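Local structure of ferritin (Pseudo-nitzschia multiseries, 4IWK) at residues A[93-98]-A[126-131]; A[54-59]-A[122-127]; A[143-146]-A[151-154]; A[33-38]-A[154-159]. The protein probably stores iron in a soluble, non-toxic form, taking it up as ferrous iron, oxidising it with dioxygen and depositing it as ferric hydroxide. All coordinates share one frame; numbering follows the deposited sequence.

How the contacts relate
Following the chain from its N terminus, contact 4 opens first, at 33-38 where helix 36-62 begins, and contact 2 opens farther along that helix at 54-59. Contact 1 starts on helix 84-111. Contacts 2 and 1 then close on overlapping turns of helix 115-145, sharing Leu126 and Gln127, and both are nested inside the long loop of contact 4. Contact 3 is a short local closure, from the end of helix 115-145 to helix 151-158, and shares Ser154 with contact 4. Contacts 1 and 2 tie helices 84-111 and 36-62, respectively, to helix 115-145; contacts 3 and 4 fasten the short C-terminal helix at one end, about 34 Å and 31 Å from contact 2, centre to centre.

Contact 1: A[93-98]-A[126-131]; sequences ELEQAN and LQQVNE. With FE (Fe (III) ion), chain I.
Gln128 sends its side-chain amide to Glu95, and Gln128 NE2 donates to Glu95 OE1 over 3.0 Å with an N-H...O angle of 176°. The acceptor, in the amide plane, is met end-on along its own C-O bond. A bend at chi2 of Gln128 (-51°) swings the amide round to this position, where NE2 is also hydrogen-bonded to Thr99. At the other end of the amide, Gln128 OE1 accepts a 2.8 Å hydrogen bond from water 1, an iron ligand that donates to Glu95 OE1 as well. Asn98 supplies a further grip on Glu95 OE1: its ND2 donates over 3.2 Å from above the carboxylate plane, while its OD1 is held by Gln15. A leucine in place of Gln128 would probably leave Glu95 OE1 without its straight donor and water 1 without one of its acceptors, the carboxylate then being held by Asn98 and the iron with less control of its rotation. Helices 84-111 and 115-145 run nearly antiparallel here, their local axes 10.0 Å apart, and line one side of the ferroxidase centre buried inside the ferritin four-helix bundle, whose other iron ligands come from helices 3-32 and 36-62. One turn on, extended Glu131 binds the iron through OE1 at 2.1 Å, as does Glu95 through OE2. The shared iron brings Glu95 OE2 and Glu131 OE1 to 2.9 Å of each other, with carboxylate planes 88° apart. Glu49 and two waters complete this site, Tyr23 is hydrogen-bonded to Glu95 OE2, and the Glu131 carboxylate bridges, OE2 binding a second iron shared with Glu45 and Glu48.

Contact 2: A[54-59]-A[122-127]; sequences LGFVDF and NPFHLQ
Phe56 and Phe124 meet across the bundle from helices 36-62 and 115-145, whose backbones stay well apart at this level, with Phe56 CA 10.4 Å from Phe124 CA. Segment 54-59 is regular helix, whereas 122-127 is kinked at its start: the nitrogens of Pro123 and Phe124 make no bond to the turn before, and helical bonding resumes with Leu126 N to Asn122 O. The gap between the helices is spanned by the two aromatic rings. Phe124 starts out directly toward the other helix, with CG anti to its carbonyl carbon (chi1 -67°), and presents a ring face. Phe56 leaves its helix to one side, but its ring swings back far enough for CE1 to stand 3.6 Å above the plane of the Phe124 ring, over its centre. All six ring carbons of Phe124 consequently lie close to Phe56 CE1, from CE1 of Phe124 at 3.6 Å to CD2 at 4.1 Å. The pair is edge-to-face but well short of perpendicular, with planes at 56° and centroids 4.8 Å apart. An alanine in place of Phe124 would probably open a gap beneath Phe56 CE1 and deprive that edge of its aromatic partner. Phe120 meets both rings, and Leu102 of helix 84-111 packs against both. With the side chains of the iron ligands His52 and Glu16 about 4 Å from Phe124 and Phe56 respectively, this aromatic cluster is part of the apolar core of the ferritin four-helix bundle, close to its iron site.

Contact 3: A[143-146]-A[151-154]; sequences TDEN and LLRS
Glu145, at the end of helix 115-145, faces Leu152 near the start of the next helix, their CA atoms 5.1 Å apart, as the chain reverses in between. No direct hydrogen bond joins the two segments, so the contact rests on van der Waals packing of the leucines against Glu145 and Asn146. Leu151 packs against the carbonyl of Glu145, with its CB 3.5 Å from Glu145 O and its CD2 branch alongside the same oxygen at 3.7 Å. Leu152 packs on the Glu145 side chain, its CD1 methyl 4.0 Å from Glu145 CB. In Leu152, CG is set anti to the backbone nitrogen (chi1 -179°), which carries the branched end back against 143-146. The other Leu152 methyl, CD2, lies beside Asn146. In the modelled conformer of Asn146, one of two, water 3 may bridge its OD1 to Leu152 N, the water accepting from that nitrogen over 3.0 Å. Within the new helix, Ser154 OG donates to Leu151 O over 2.7 Å, in the carbonyl plane and on a lone pair; the bond from Ser154 N to the same oxygen is weak. Leu152 also packs on Trp35 and Pro84 of its own chain. Between subunits, Leu151 meets Leu151 of a neighbouring subunit and Arg153 is salt-bridged to Asp144 of that same neighbour, while Asp144 here pairs with Arg153 of another subunit. The pattern is consistent with the short C-terminal helix of the ferritin fold, which follows the fourth bundle helix and gathers with its symmetry mates at the fourfold axis of the 24-subunit shell.

Contact 4: A[33-38]-A[154-159]; sequences NDWEGM and SLDVVS
Asp156, on the short C-terminal helix 151-158, reaches into the first turn of helix 36-62 and offers its carboxylate to the backbone N-H groups there. The turn follows a Schellman motif that ends helix 3-32, with Asp34 as its C-prime residue and Trp35 at the N-cap position of the next helix. Asp156 CB touches the rim of the Trp35 indole, 3.6 Å from CE3 and near the ring plane. CG, set anti to the backbone nitrogen of Asp156, carries the carboxylate onward to Gly37 with its plane turned 90° from the indole. OD1 accepts from Met38 N over 2.8 Å, met nearly end-on, and the Met38 side chain passes beside it, Met38 CG lying 3.3 Å from Asp156 OD1. OD2 accepts from Gly37 N at 3.1 Å with an N-H...O angle of 163°, the donor approaching on the syn side, somewhat out of the carboxylate plane. The buried carboxylate is thus gripped at both oxygens, and the start of the helix would probably favour its negative charge. The closeness of the backbones matters too: a CB on Gly37 would fall 2.7 Å from Asp156 O, a clash. Glu36 is a nearby like charge, but its OE1 has a salt bridge to Lys141 of a neighbouring subunit and its OE2 a hydrogen bond to Ser137 of the same copy. Arg153 lies against Trp35 in a cation-pi contact. At the tip, water 4 donates to Asp156 OD2 over 2.8 Å and to Asp34 O over 3.0 Å.

Contact 1: A[93-98]-A[126-131]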
loop_
_atom_site.group_PDB
_atom_site.type_symbol
_atom_site.label_atom_id
_atom_site.label_comp_id
_atom_site.label_asym_id
_atom_site.label_seq_id
_atom_site.Cartn_x
_atom_site.Cartn_y
_atom_site.Cartn_z
ATOM N N GLU A 93 -55.331 -0.545 3.059
ATOM C CA GLU A 93 -56.266 -0.079 4.081
ATOM C C GLU A 93 -55.604 0.136 5.430
ATOM O O GLU A 93 -55.949 1.094 6.106
ATOM C CB GLU A 93 -57.419 -1.052 4.179
ATOM C CG GLU A 93 -58.323 -0.930 2.969
ATOM C CD GLU A 93 -59.312 -2.076 2.895
ATOM O OE1 GLU A 93 -59.520 -2.718 3.896
ATOM O OE2 GLU A 93 -59.887 -2.339 1.833
ATOM N N LEU A 94 -54.704 -0.821 5.819
ATOM C CA LEU A 94 -53.954 -0.715 7.078
ATOM C C LEU A 94 -53.146 0.621 7.065
ATOM O O LEU A 94 -53.142 1.366 8.085
ATOM C CB LEU A 94 -52.985 -1.886 7.171
ATOM C CG LEU A 94 -52.066 -1.899 8.416
ATOM C CD1 LEU A 94 -52.895 -2.153 9.680
ATOM C CD2 LEU A 94 -50.981 -2.969 8.176
ATOM N N GLU A 95 -52.414 0.853 5.993
ATOM C CA GLU A 95 -51.591 2.093 5.880
ATOM C C GLU A 95 -52.481 3.352 5.936
ATOM O O GLU A 95 -52.062 4.346 6.610
ATOM C CB GLU A 95 -50.665 2.087 4.701
ATOM C CG GLU A 95 -49.462 1.098 4.904
ATOM C CD GLU A 95 -48.520 1.405 6.018
ATOM O OE1 GLU A 95 -48.654 2.461 6.655
ATOM O OE2 GLU A 95 -47.594 0.580 6.132
ATOM N N GLN A 96 -53.648 3.280 5.319
ATOM C CA GLN A 96 -54.577 4.413 5.370
ATOM C C GLN A 96 -55.031 4.655 6.787
ATOM O O GLN A 96 -55.122 5.824 7.253
ATOM C CB GLN A 96 -55.748 4.214 4.469
ATOM C CG GLN A 96 -55.300 4.286 3.008
ATOM C CD GLN A 96 -56.355 3.767 2.040
ATOM O OE1 GLN A 96 -57.296 3.107 2.457
ATOM N NE2 GLN A 96 -56.194 4.073 0.735
ATOM N N ALA A 97 -55.269 3.559 7.541
ATOM C CA ALA A 97 -55.513 3.667 8.965
ATOM C C ALA A 97 -54.411 4.254 9.801
ATOM O O ALA A 97 -54.683 4.985 10.787
ATOM C CB ALA A 97 -55.955 2.307 9.570
ATOM N N ASN A 98 -53.193 3.835 9.520
ATOM C CA ASN A 98 -52.051 4.354 10.221
ATOM C C ASN A 98 -52.011 5.894 9.982
ATOM O O ASN A 98 -51.693 6.641 10.905
ATOM C CB ASN A 98 -50.785 3.744 9.656
ATOM C CG ASN A 98 -50.523 2.325 10.135
ATOM O OD1 ASN A 98 -51.222 1.803 11.024
ATOM N ND2 ASN A 98 -49.397 1.747 9.649
ATOM N N LEU A 126 -44.780 12.498 6.408
ATOM C CA LEU A 126 -44.179 12.376 5.092
ATOM C C LEU A 126 -43.878 10.927 4.773
ATOM O O LEU A 126 -44.086 10.529 3.690
ATOM C CB LEU A 126 -42.902 13.229 5.020
ATOM C CG LEU A 126 -43.242 14.717 5.182
ATOM C CD1 LEU A 126 -41.926 15.496 5.129
ATOM C CD2 LEU A 126 -44.142 15.169 4.007
ATOM N N GLN A 127 -43.511 10.135 5.802
ATOM C CA GLN A 127 -43.262 8.710 5.538
ATOM C C GLN A 127 -44.596 8.069 5.086
ATOM O O GLN A 127 -44.548 7.292 4.135
ATOM C CB GLN A 127 -42.692 8.050 6.802
ATOM C CG GLN A 127 -42.729 6.481 6.745
ATOM C CD GLN A 127 -41.609 5.821 5.974
ATOM O OE1 GLN A 127 -41.634 4.561 5.708
ATOM N NE2 GLN A 127 -40.602 6.635 5.610
ATOM N N GLN A 128 -45.714 8.427 5.655
ATOM C CA GLN A 128 -46.982 7.810 5.286
ATOM C C GLN A 128 -47.372 8.185 3.856
ATOM O O GLN A 128 -47.959 7.373 3.155
ATOM C CB GLN A 128 -48.128 8.258 6.217
ATOM C CG GLN A 128 -48.043 7.601 7.599
ATOM C CD GLN A 128 -47.900 6.082 7.469
ATOM O OE1 GLN A 128 -46.818 5.549 7.779
ATOM N NE2 GLN A 128 -48.958 5.397 7.009
ATOM N N VAL A 129 -47.075 9.421 3.421
ATOM C CA VAL A 129 -47.324 9.712 2.007
ATOM C C VAL A 129 -46.521 8.748 1.127
ATOM O O VAL A 129 -47.031 8.204 0.130
ATOM C CB VAL A 129 -46.873 11.202 1.704
ATOM C CG1 VAL A 129 -46.789 11.429 0.199
ATOM C CG2 VAL A 129 -47.841 12.122 2.423
ATOM N N ASN A 130 -45.278 8.479 1.493
ATOM C CA ASN A 130 -44.456 7.614 0.665
ATOM C C ASN A 130 -44.966 6.152 0.722
ATOM O O ASN A 130 -45.033 5.476 -0.297
ATOM C CB ASN A 130 -43.051 7.660 1.166
ATOM C CG ASN A 130 -42.353 8.998 0.769
ATOM O OD1 ASN A 130 -42.913 9.794 -0.013
ATOM N ND2 ASN A 130 -41.185 9.300 1.406
ATOM N N GLU A 131 -45.354 5.745 1.922
ATOM C CA GLU A 131 -45.816 4.315 2.080
ATOM C C GLU A 131 -47.137 4.117 1.365
ATOM O O GLU A 131 -47.320 3.050 0.615
ATOM C CB GLU A 131 -46.028 3.965 3.552
ATOM C CG GLU A 131 -44.682 3.982 4.286
ATOM C CD GLU A 131 -44.735 3.226 5.585
ATOM O OE1 GLU A 131 -45.879 2.847 5.925
ATOM O OE2 GLU A 131 -43.711 3.068 6.246
HETATM FE FE FE I . -46.364 1.556 7.535
HETATM O O HOH W 1 -46.507 2.999 8.789
HETATM O O HOH W 2 -44.677 0.879 7.368
#

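Contact 2: A[54-59]-A[122-127]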
loop_
_atom_site.group_PDB
_atom_site.type_symbol
_atom_site.label_atom_id
_atom_site.label_comp_id
_atom_site.label_asym_id
_atom_site.label_seq_id
_atom_site.Cartn_x
_atom_site.Cartn_y
_atom_site.Cartn_z
ATOM N N LEU A 54 -41.908 1.824 18.569
ATOM C CA LEU A 54 -40.819 2.069 19.534
ATOM C C LEU A 54 -40.382 3.535 19.561
ATOM O O LEU A 54 -40.048 4.045 20.648
ATOM C CB LEU A 54 -39.589 1.233 19.237
ATOM C CG LEU A 54 -39.862 -0.301 19.489
ATOM C CD1 LEU A 54 -38.641 -1.113 18.998
ATOM C CD2 LEU A 54 -40.182 -0.675 20.957
ATOM N N GLY A 55 -40.401 4.170 18.386
ATOM C CA GLY A 55 -40.043 5.599 18.263
ATOM C C GLY A 55 -41.035 6.417 19.073
ATOM O O GLY A 55 -40.666 7.383 19.801
ATOM N N PHE A 56 -42.323 6.083 18.959
ATOM C CA PHE A 56 -43.389 6.800 19.751
ATOM C C PHE A 56 -43.187 6.540 21.266
ATOM O O PHE A 56 -43.289 7.469 22.071
ATOM C CB PHE A 56 -44.815 6.389 19.331
ATOM C CG PHE A 56 -45.303 7.154 18.122
ATOM C CD1 PHE A 56 -44.839 6.894 16.858
ATOM C CD2 PHE A 56 -46.102 8.285 18.341
ATOM C CE1 PHE A 56 -45.230 7.703 15.752
ATOM C CE2 PHE A 56 -46.466 9.074 17.281
ATOM C CZ PHE A 56 -46.056 8.802 15.985
ATOM N N VAL A 57 -42.846 5.308 21.690
ATOM C CA VAL A 57 -42.676 5.030 23.139
ATOM C C VAL A 57 -41.478 5.838 23.642
ATOM O O VAL A 57 -41.607 6.465 24.739
ATOM C CB VAL A 57 -42.341 3.533 23.347
ATOM C CG1 VAL A 57 -41.853 3.327 24.805
ATOM C CG2 VAL A 57 -43.610 2.727 23.062
ATOM N N ASP A 58 -40.382 5.893 22.871
ATOM C CA ASP A 58 -39.141 6.623 23.329
ATOM C C ASP A 58 -39.495 8.120 23.489
ATOM O O ASP A 58 -39.181 8.693 24.509
ATOM C CB ASP A 58 -38.050 6.449 22.262
ATOM C CG ASP A 58 -36.745 7.082 22.697
ATOM O OD1 ASP A 58 -36.393 7.039 23.884
ATOM O OD2 ASP A 58 -36.144 7.705 21.855
ATOM N N PHE A 59 -40.208 8.698 22.488
ATOM C CA PHE A 59 -40.515 10.154 22.639
ATOM C C PHE A 59 -41.475 10.353 23.791
ATOM O O PHE A 59 -41.293 11.298 24.612
ATOM C CB PHE A 59 -41.181 10.684 21.344
ATOM C CG PHE A 59 -41.521 12.115 21.429
ATOM C CD1 PHE A 59 -40.554 13.072 21.128
ATOM C CD2 PHE A 59 -42.790 12.477 21.822
ATOM C CE1 PHE A 59 -40.883 14.424 21.210
ATOM C CE2 PHE A 59 -43.153 13.855 21.896
ATOM C CZ PHE A 59 -42.152 14.819 21.582
ATOM N N ASN A 122 -43.917 15.281 12.163
ATOM C CA ASN A 122 -43.702 15.616 10.743
ATOM C C ASN A 122 -43.056 14.571 9.868
ATOM O O ASN A 122 -43.579 14.252 8.773
ATOM C CB ASN A 122 -42.990 17.013 10.671
ATOM C CG ASN A 122 -43.916 18.125 10.926
ATOM O OD1 ASN A 122 -43.414 19.225 11.312
ATOM N ND2 ASN A 122 -45.158 17.938 10.870
ATOM N N PRO A 123 -41.983 13.911 10.290
ATOM C CA PRO A 123 -41.399 12.889 9.396
ATOM C C PRO A 123 -42.288 11.693 9.260
ATOM O O PRO A 123 -42.219 11.026 8.210
ATOM C CB PRO A 123 -40.097 12.454 10.121
ATOM C CG PRO A 123 -39.910 13.443 11.251
ATOM C CD PRO A 123 -41.076 14.373 11.374
ATOM N N PHE A 124 -43.142 11.436 10.236
ATOM C CA PHE A 124 -44.116 10.339 10.055
ATOM C C PHE A 124 -45.198 10.727 9.068
ATOM O O PHE A 124 -45.681 9.874 8.271
ATOM C CB PHE A 124 -44.805 10.003 11.421
ATOM C CG PHE A 124 -43.795 9.397 12.448
ATOM C CD1 PHE A 124 -43.523 8.017 12.404
ATOM C CD2 PHE A 124 -43.080 10.186 13.323
ATOM C CE1 PHE A 124 -42.555 7.475 13.283
ATOM C CE2 PHE A 124 -42.159 9.676 14.224
ATOM C CZ PHE A 124 -41.880 8.315 14.193
ATOM N N HIS A 125 -45.606 12.026 9.069
ATOM C CA HIS A 125 -46.580 12.394 8.039
ATOM C C HIS A 125 -46.055 12.125 6.628
ATOM O O HIS A 125 -46.790 11.602 5.743
ATOM C CB HIS A 125 -46.934 13.919 8.207
ATOM C CG HIS A 125 -47.724 14.188 9.438
ATOM N ND1 HIS A 125 -47.436 15.218 10.335
ATOM C CD2 HIS A 125 -48.761 13.505 9.956
ATOM C CE1 HIS A 125 -48.349 15.189 11.319
ATOM N NE2 HIS A 125 -49.121 14.134 11.116
ATOM N N LEU A 126 -44.780 12.498 6.408
ATOM C CA LEU A 126 -44.179 12.376 5.092
ATOM C C LEU A 126 -43.878 10.927 4.773
ATOM O O LEU A 126 -44.086 10.529 3.690
ATOM C CB LEU A 126 -42.902 13.229 5.020
ATOM C CG LEU A 126 -43.242 14.717 5.182
ATOM C CD1 LEU A 126 -41.926 15.496 5.129
ATOM C CD2 LEU A 126 -44.142 15.169 4.007
ATOM N N GLN A 127 -43.511 10.135 5.802
ATOM C CA GLN A 127 -43.262 8.710 5.538
ATOM C C GLN A 127 -44.596 8.069 5.086
ATOM O O GLN A 127 -44.548 7.292 4.135
ATOM C CB GLN A 127 -42.692 8.050 6.802
ATOM C CG GLN A 127 -42.729 6.481 6.745
ATOM C CD GLN A 127 -41.609 5.821 5.974
ATOM O OE1 GLN A 127 -41.634 4.561 5.708
ATOM N NE2 GLN A 127 -40.602 6.635 5.610
#

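Contact 3: A[143-146]-A[151-154]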
loop_
_atom_site.group_PDB
_atom_site.type_symbol
_atom_site.label_atom_id
_atom_site.label_comp_id
_atom_site.label_asym_id
_atom_site.label_seq_id
_atom_site.Cartn_x
_atom_site.Cartn_y
_atom_site.Cartn_z
ATOM N N THR A 143 -52.783 -6.180 -9.428
ATOM C CA THR A 143 -54.069 -6.295 -10.029
ATOM C C THR A 143 -53.957 -6.443 -11.545
ATOM O O THR A 143 -54.664 -7.319 -12.106
ATOM C CB THR A 143 -54.980 -5.118 -9.628
ATOM O OG1 THR A 143 -55.146 -5.177 -8.188
ATOM C CG2 THR A 143 -56.332 -5.250 -10.323
ATOM N N ASP A 144 -53.040 -5.733 -12.215
ATOM C CA ASP A 144 -52.951 -5.871 -13.660
ATOM C C ASP A 144 -52.302 -7.229 -14.067
ATOM O O ASP A 144 -52.825 -7.923 -14.990
ATOM C CB ASP A 144 -52.060 -4.669 -14.122
ATOM C CG ASP A 144 -52.122 -4.397 -15.576
ATOM O OD1 ASP A 144 -53.034 -4.954 -16.274
ATOM O OD2 ASP A 144 -51.304 -3.548 -16.046
ATOM N N GLU A 145 -51.199 -7.584 -13.392
ATOM C CA GLU A 145 -50.477 -8.828 -13.738
ATOM C C GLU A 145 -51.374 -9.998 -13.505
ATOM O O GLU A 145 -51.280 -11.015 -14.195
ATOM C CB GLU A 145 -49.208 -8.944 -12.926
ATOM C CG GLU A 145 -48.282 -7.839 -13.346
ATOM C CD GLU A 145 -46.874 -8.118 -12.936
ATOM O OE1 GLU A 145 -46.512 -9.353 -12.826
ATOM O OE2 GLU A 145 -46.176 -7.090 -12.694
ATOM N N ASN A 146 -52.213 -9.941 -12.469
ATOM C CA ASN A 146 -53.034 -11.124 -12.176
ATOM C C ASN A 146 -54.159 -11.374 -13.183
ATOM O O ASN A 146 -54.926 -12.377 -13.023
ATOM C CB ASN A 146 -53.531 -11.097 -10.719
ATOM C CG ASN A 146 -53.861 -12.465 -10.197
ATOM O OD1 ASN A 146 -53.125 -13.421 -10.457
ATOM N ND2 ASN A 146 -54.939 -12.565 -9.382
ATOM N N LEU A 151 -48.916 -15.142 -14.411
ATOM C CA LEU A 151 -48.000 -13.986 -14.685
ATOM C C LEU A 151 -47.585 -13.299 -13.398
ATOM O O LEU A 151 -46.433 -12.909 -13.291
ATOM C CB LEU A 151 -48.708 -12.981 -15.637
ATOM C CG LEU A 151 -47.859 -11.751 -15.955
ATOM C CD1 LEU A 151 -46.588 -12.229 -16.734
ATOM C CD2 LEU A 151 -48.740 -10.897 -16.933
ATOM N N LEU A 152 -48.494 -13.161 -12.426
ATOM C CA LEU A 152 -48.113 -12.513 -11.142
ATOM C C LEU A 152 -46.961 -13.273 -10.416
ATOM O O LEU A 152 -46.100 -12.655 -9.763
ATOM C CB LEU A 152 -49.375 -12.464 -10.281
ATOM C CG LEU A 152 -49.149 -11.795 -8.930
ATOM C CD1 LEU A 152 -48.864 -10.289 -9.157
ATOM C CD2 LEU A 152 -50.458 -11.957 -8.159
ATOM N N ARG A 153 -46.878 -14.612 -10.625
ATOM C CA ARG A 153 -45.908 -15.445 -9.966
ATOM C C ARG A 153 -44.616 -15.042 -10.563
ATOM O O ARG A 153 -43.591 -14.869 -9.881
ATOM C CB ARG A 153 -46.302 -16.954 -10.326
ATOM C CG ARG A 153 -45.789 -17.989 -9.489
ATOM C CD ARG A 153 -46.230 -17.899 -8.088
ATOM N NE ARG A 153 -47.477 -18.582 -7.856
ATOM C CZ ARG A 153 -47.783 -19.012 -6.619
ATOM N NH1 ARG A 153 -46.931 -18.723 -5.661
ATOM N NH2 ARG A 153 -48.917 -19.634 -6.359
ATOM N N SER A 154 -44.613 -14.757 -11.863
ATOM C CA SER A 154 -43.333 -14.433 -12.465
ATOM C C SER A 154 -42.803 -13.137 -11.932
ATOM O O SER A 154 -41.611 -12.891 -11.968
ATOM C CB SER A 154 -43.343 -14.534 -14.015
ATOM O OG SER A 154 -44.142 -13.519 -14.596
HETATM O O HOH W 3 -51.315 -14.189 -12.431
#

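Contact 4: A[33-38]-A[154-159]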
loop_
_atom_site.group_PDB
_atom_site.type_symbol
_atom_site.label_atom_id
_atom_site.label_comp_id
_atom_site.label_asym_id
_atom_site.label_seq_id
_atom_site.Cartn_x
_atom_site.Cartn_y
_atom_site.Cartn_z
ATOM N N ASN A 33 -48.546 -19.700 0.751
ATOM C CA ASN A 33 -48.993 -19.857 -0.576
ATOM C C ASN A 33 -47.850 -19.674 -1.595
ATOM O O ASN A 33 -48.119 -19.484 -2.777
ATOM C CB ASN A 33 -50.147 -18.903 -0.826
ATOM C CG ASN A 33 -51.378 -19.333 -0.079
ATOM O OD1 ASN A 33 -52.073 -20.212 -0.605
ATOM N ND2 ASN A 33 -51.655 -18.828 1.147
ATOM N N ASP A 34 -46.634 -19.816 -1.127
ATOM C CA ASP A 34 -45.394 -19.834 -1.928
ATOM C C ASP A 34 -45.084 -18.553 -2.684
ATOM O O ASP A 34 -44.581 -18.603 -3.814
ATOM C CB ASP A 34 -45.403 -21.086 -2.834
ATOM C CG ASP A 34 -45.496 -22.364 -1.934
ATOM O OD1 ASP A 34 -44.707 -22.551 -1.011
ATOM O OD2 ASP A 34 -46.412 -23.143 -2.135
ATOM N N TRP A 35 -45.421 -17.420 -2.054
ATOM C CA TRP A 35 -45.060 -16.098 -2.573
ATOM C C TRP A 35 -43.958 -15.595 -1.672
ATOM O O TRP A 35 -44.212 -14.664 -0.883
ATOM C CB TRP A 35 -46.266 -15.156 -2.467
ATOM C CG TRP A 35 -47.437 -15.571 -3.300
ATOM C CD1 TRP A 35 -48.503 -16.399 -2.928
ATOM C CD2 TRP A 35 -47.629 -15.310 -4.729
ATOM N NE1 TRP A 35 -49.365 -16.581 -4.032
ATOM C CE2 TRP A 35 -48.833 -15.914 -5.106
ATOM C CE3 TRP A 35 -46.925 -14.529 -5.681
ATOM C CZ2 TRP A 35 -49.370 -15.818 -6.436
ATOM C CZ3 TRP A 35 -47.461 -14.463 -6.994
ATOM C CH2 TRP A 35 -48.648 -15.079 -7.310
ATOM N N GLU A 36 -42.750 -16.151 -1.779
ATOM C CA GLU A 36 -41.707 -15.833 -0.828
ATOM C C GLU A 36 -41.222 -14.389 -0.955
ATOM O O GLU A 36 -40.820 -13.828 0.087
ATOM C CB GLU A 36 -40.534 -16.883 -0.804
ATOM C CG GLU A 36 -41.062 -18.197 -0.160
ATOM C CD GLU A 36 -41.578 -19.087 -1.238
ATOM O OE1 GLU A 36 -41.632 -18.615 -2.397
ATOM O OE2 GLU A 36 -41.817 -20.266 -0.953
ATOM N N GLY A 37 -41.297 -13.784 -2.163
ATOM C CA GLY A 37 -40.854 -12.401 -2.350
ATOM C C GLY A 37 -41.807 -11.418 -1.613
ATOM O O GLY A 37 -41.357 -10.574 -0.814
ATOM N N MET A 38 -43.099 -11.613 -1.784
ATOM C CA MET A 38 -44.115 -10.748 -1.125
ATOM C C MET A 38 -44.031 -11.045 0.358
ATOM O O MET A 38 -44.185 -10.094 1.131
ATOM C CB MET A 38 -45.555 -11.023 -1.676
ATOM C CG MET A 38 -45.628 -10.612 -3.163
ATOM S SD MET A 38 -47.241 -11.033 -3.807
ATOM C CE MET A 38 -47.015 -10.570 -5.635
ATOM N N SER A 154 -44.613 -14.757 -11.863
ATOM C CA SER A 154 -43.333 -14.433 -12.465
ATOM C C SER A 154 -42.803 -13.137 -11.932
ATOM O O SER A 154 -41.611 -12.891 -11.968
ATOM C CB SER A 154 -43.343 -14.534 -14.015
ATOM O OG SER A 154 -44.142 -13.519 -14.596
ATOM N N LEU A 155 -43.632 -12.354 -11.280
ATOM C CA LEU A 155 -43.144 -11.135 -10.713
ATOM C C LEU A 155 -42.836 -11.063 -9.142
ATOM O O LEU A 155 -42.102 -10.204 -8.662
ATOM C CB LEU A 155 -43.959 -9.980 -11.306
ATOM C CG LEU A 155 -43.969 -9.840 -12.876
ATOM C CD1 LEU A 155 -42.829 -8.954 -13.338
ATOM C CD2 LEU A 155 -44.010 -11.175 -13.679
ATOM N N ASP A 156 -43.318 -12.033 -8.360
ATOM C CA ASP A 156 -42.804 -12.335 -7.044
ATOM C C ASP A 156 -41.338 -12.804 -7.203
ATOM O O ASP A 156 -40.434 -12.343 -6.476
ATOM C CB ASP A 156 -43.615 -13.485 -6.487
ATOM C CG ASP A 156 -43.262 -13.810 -5.011
ATOM O OD1 ASP A 156 -43.634 -13.075 -4.110
ATOM O OD2 ASP A 156 -42.573 -14.783 -4.751
ATOM N N VAL A 157 -41.139 -13.761 -8.132
ATOM C CA VAL A 157 -39.795 -14.274 -8.532
ATOM C C VAL A 157 -38.849 -13.140 -8.951
ATOM O O VAL A 157 -37.782 -13.035 -8.385
ATOM C CB VAL A 157 -39.909 -15.371 -9.630
ATOM C CG1 VAL A 157 -38.550 -15.653 -10.249
ATOM C CG2 VAL A 157 -40.557 -16.653 -9.068
ATOM N N VAL A 158 -39.243 -12.284 -9.909
ATOM C CA VAL A 158 -38.433 -11.115 -10.343
ATOM C C VAL A 158 -38.255 -10.025 -9.273
ATOM O O VAL A 158 -37.281 -10.083 -8.516
ATOM C CB VAL A 158 -38.770 -10.606 -11.810
ATOM C CG1 VAL A 158 -39.238 -9.144 -11.868
ATOM C CG2 VAL A 158 -37.577 -10.816 -12.748
ATOM N N SER A 159 -39.173 -9.062 -9.174
ATOM C CA SER A 159 -39.147 -8.029 -8.124
ATOM C C SER A 159 -39.455 -8.647 -6.736
ATOM O O SER A 159 -40.131 -9.668 -6.666
ATOM C CB SER A 159 -40.207 -6.992 -8.464
ATOM O OG SER A 159 -40.652 -7.198 -9.801
HETATM O O HOH W 4 -43.812 -16.908 -6.166
#